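Local coordinates for extracellular ligand-binding receptor (Rhodopseudomonas palustris, PDB 4F06), which binds p-hydroxybenzoic acid as the solute-binding protein of an ABC transporter, probably for uptake of lignin-derived aromatic compounds, at residues V101-T106 with T119-F124. Residues are numbered along the deposited sequence; the frame is centred on the assembly and turned at random.
Sequences VMNAAT and TSFTMF. With PHB (p-hydroxybenzoic acid), chain B.
Ala105 CB packs against the Phe121 ring, 3.4 Å from CE2, and Met123 SE touches the same methyl group. With CG between the backbone N and the carbonyl carbon (chi1 56°), the Phe121 ring is brought back toward the 101-106 segment, alongside the Asn103 side chain. Amide and ring planes are 76° apart, and Asn103 OD1 lies 3.4 Å from Phe121 CE1. Asn103 O stands over one ring face, offset toward the rim. The ring edge meets p-hydroxybenzoic acid, with Phe121 CZ 3.8 Å from ligand C3. Asn103 ND2 lies 3.4 Å from ligand C6. Ala105 N donates to the ligand carboxylate O1' at 3.0 Å. An alanine in place of Phe121 would probably open a gap beside the ligand ring and leave Ala105 CB and Asn103 OD1 without the ring they pack against.

Three hydrogen bonds hold the segments together. Ser120 OG donates to Asn103 O at 2.8 Å, from above the carbonyl plane. Met123 N donates to Ala105 O, and Thr119 N to Val101 O. Farther out, Asn103 ND2 is bonded to Tyr80 O. Thr122 OG1 caps Gln125 N of helix 123-136 and bonds Asp365 OD1. Backbone N-H, amide and aromatic edge together are consistent with binding a benzoate-type solute.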
loop_
_atom_site.group_PDB
_atom_site.type_symbol
_atom_site.label_atom_id
_atom_site.label_comp_id
_atom_site.label_asym_id
_atom_site.label_seq_id
_atom_site.Cartn_x
_atom_site.Cartn_y
_atom_site.Cartn_z
ATOM N N VAL A 101 -8.055 -4.179 5.684
ATOM C CA VAL A 101 -7.665 -3.177 4.710
ATOM C C VAL A 101 -6.391 -3.660 4.024
ATOM O O VAL A 101 -5.374 -3.929 4.683
ATOM C CB VAL A 101 -7.456 -1.791 5.375
ATOM C CG1 VAL A 101 -6.860 -0.774 4.417
ATOM C CG2 VAL A 101 -8.793 -1.294 5.908
HETATM N N MSE A 102 -6.442 -3.723 2.685
HETATM C CA MSE A 102 -5.357 -4.263 1.896
HETATM C C MSE A 102 -4.642 -3.217 1.064
HETATM O O MSE A 102 -3.776 -3.560 0.252
HETATM C CB MSE A 102 -5.842 -5.390 1.018
HETATM C CG MSE A 102 -6.353 -6.614 1.759
HETATM SE SE MSE A 102 -7.350 -7.806 0.564
HETATM C CE MSE A 102 -7.505 -9.350 1.726
ATOM N N ASN A 103 -4.979 -1.943 1.235
ATOM C CA ASN A 103 -4.141 -0.889 0.662
ATOM C C ASN A 103 -4.258 0.425 1.436
ATOM O O ASN A 103 -3.249 0.919 1.985
ATOM C CB ASN A 103 -4.386 -0.617 -0.837
ATOM C CG ASN A 103 -3.319 0.284 -1.396
ATOM O OD1 ASN A 103 -2.170 -0.147 -1.572
ATOM N ND2 ASN A 103 -3.647 1.556 -1.624
ATOM N N ALA A 104 -5.461 1.026 1.458
ATOM C CA ALA A 104 -5.648 2.423 1.941
ATOM C C ALA A 104 -4.762 2.671 3.154
ATOM O O ALA A 104 -4.854 1.961 4.180
ATOM C CB ALA A 104 -7.096 2.595 2.309
ATOM N N ALA A 105 -3.945 3.740 3.096
ATOM C CA ALA A 105 -2.701 3.800 3.875
ATOM C C ALA A 105 -2.691 5.006 4.838
ATOM O O ALA A 105 -1.660 5.303 5.459
ATOM C CB ALA A 105 -1.520 3.875 2.924
ATOM N N THR A 106 -3.802 5.732 4.994
ATOM C CA THR A 106 -3.828 6.899 5.920
ATOM C C THR A 106 -3.849 6.326 7.352
ATOM O O THR A 106 -4.625 5.409 7.683
ATOM C CB THR A 106 -5.042 7.772 5.600
ATOM O OG1 THR A 106 -4.834 8.313 4.284
ATOM C CG2 THR A 106 -5.211 8.943 6.588
ATOM N N THR A 119 -3.231 -4.860 6.495
ATOM C CA THR A 119 -2.072 -5.679 6.084
ATOM C C THR A 119 -1.296 -4.991 4.958
ATOM O O THR A 119 -0.404 -5.640 4.358
ATOM C CB THR A 119 -2.518 -7.084 5.616
ATOM O OG1 THR A 119 -3.488 -6.911 4.583
ATOM C CG2 THR A 119 -3.129 -7.875 6.773
ATOM N N SER A 120 -1.564 -3.712 4.707
ATOM C CA SER A 120 -0.820 -3.010 3.667
ATOM C C SER A 120 0.344 -2.238 4.285
ATOM O O SER A 120 1.426 -2.826 4.485
ATOM C CB SER A 120 -1.753 -2.133 2.826
ATOM O OG SER A 120 -2.435 -1.193 3.689
ATOM N N PHE A 121 0.139 -0.953 4.644
ATOM C CA PHE A 121 1.221 -0.047 5.073
ATOM C C PHE A 121 0.542 1.223 5.482
ATOM O O PHE A 121 -0.640 1.446 5.164
ATOM C CB PHE A 121 2.261 0.203 3.934
ATOM C CG PHE A 121 1.629 0.742 2.641
ATOM C CD1 PHE A 121 1.016 -0.185 1.762
ATOM C CD2 PHE A 121 1.641 2.092 2.312
ATOM C CE1 PHE A 121 0.455 0.258 0.547
ATOM C CE2 PHE A 121 1.075 2.542 1.111
ATOM C CZ PHE A 121 0.468 1.629 0.262
ATOM N N THR A 122 1.290 2.109 6.132
ATOM C CA THR A 122 0.850 3.522 6.238
ATOM C C THR A 122 1.846 4.455 5.585
ATOM O O THR A 122 3.022 4.111 5.341
ATOM C CB THR A 122 0.530 4.025 7.670
ATOM O OG1 THR A 122 1.757 4.298 8.352
ATOM C CG2 THR A 122 -0.341 3.040 8.408
HETATM N N MSE A 123 1.381 5.643 5.250
HETATM C CA MSE A 123 2.262 6.640 4.680
HETATM C C MSE A 123 3.359 7.058 5.648
HETATM O O MSE A 123 4.511 7.162 5.279
HETATM C CB MSE A 123 1.468 7.856 4.217
HETATM C CG MSE A 123 0.385 7.500 3.185
HETATM SE SE MSE A 123 1.039 6.530 1.633
HETATM C CE MSE A 123 2.469 7.722 1.155
ATOM N N PHE A 124 3.008 7.298 6.916
ATOM C CA PHE A 124 4.056 7.596 7.891
ATOM C C PHE A 124 5.096 6.482 8.008
ATOM O O PHE A 124 6.297 6.742 8.140
ATOM C CB PHE A 124 3.405 7.784 9.277
ATOM C CG PHE A 124 3.121 9.220 9.629
ATOM C CD1 PHE A 124 1.948 9.856 9.170
ATOM C CD2 PHE A 124 3.954 9.942 10.515
ATOM C CE1 PHE A 124 1.694 11.181 9.534
ATOM C CE2 PHE A 124 3.654 11.259 10.864
ATOM C CZ PHE A 124 2.526 11.875 10.370
HETATM C "C1'" PHB B . -4.739 5.613 -0.427
HETATM O "O1'" PHB B . -4.647 5.464 0.799
HETATM O "O2'" PHB B . -5.707 6.245 -0.974
HETATM C C1 PHB B . -3.635 5.076 -1.282
HETATM C C2 PHB B . -2.344 4.905 -0.746
HETATM C C3 PHB B . -1.315 4.460 -1.542
HETATM C C4 PHB B . -1.525 4.211 -2.882
HETATM C C5 PHB B . -2.781 4.382 -3.427
HETATM C C6 PHB B . -3.842 4.826 -2.647
HETATM O O4 PHB B . -0.538 3.822 -3.713
HETATM O O HOH W 1 0.200 7.463 7.376
#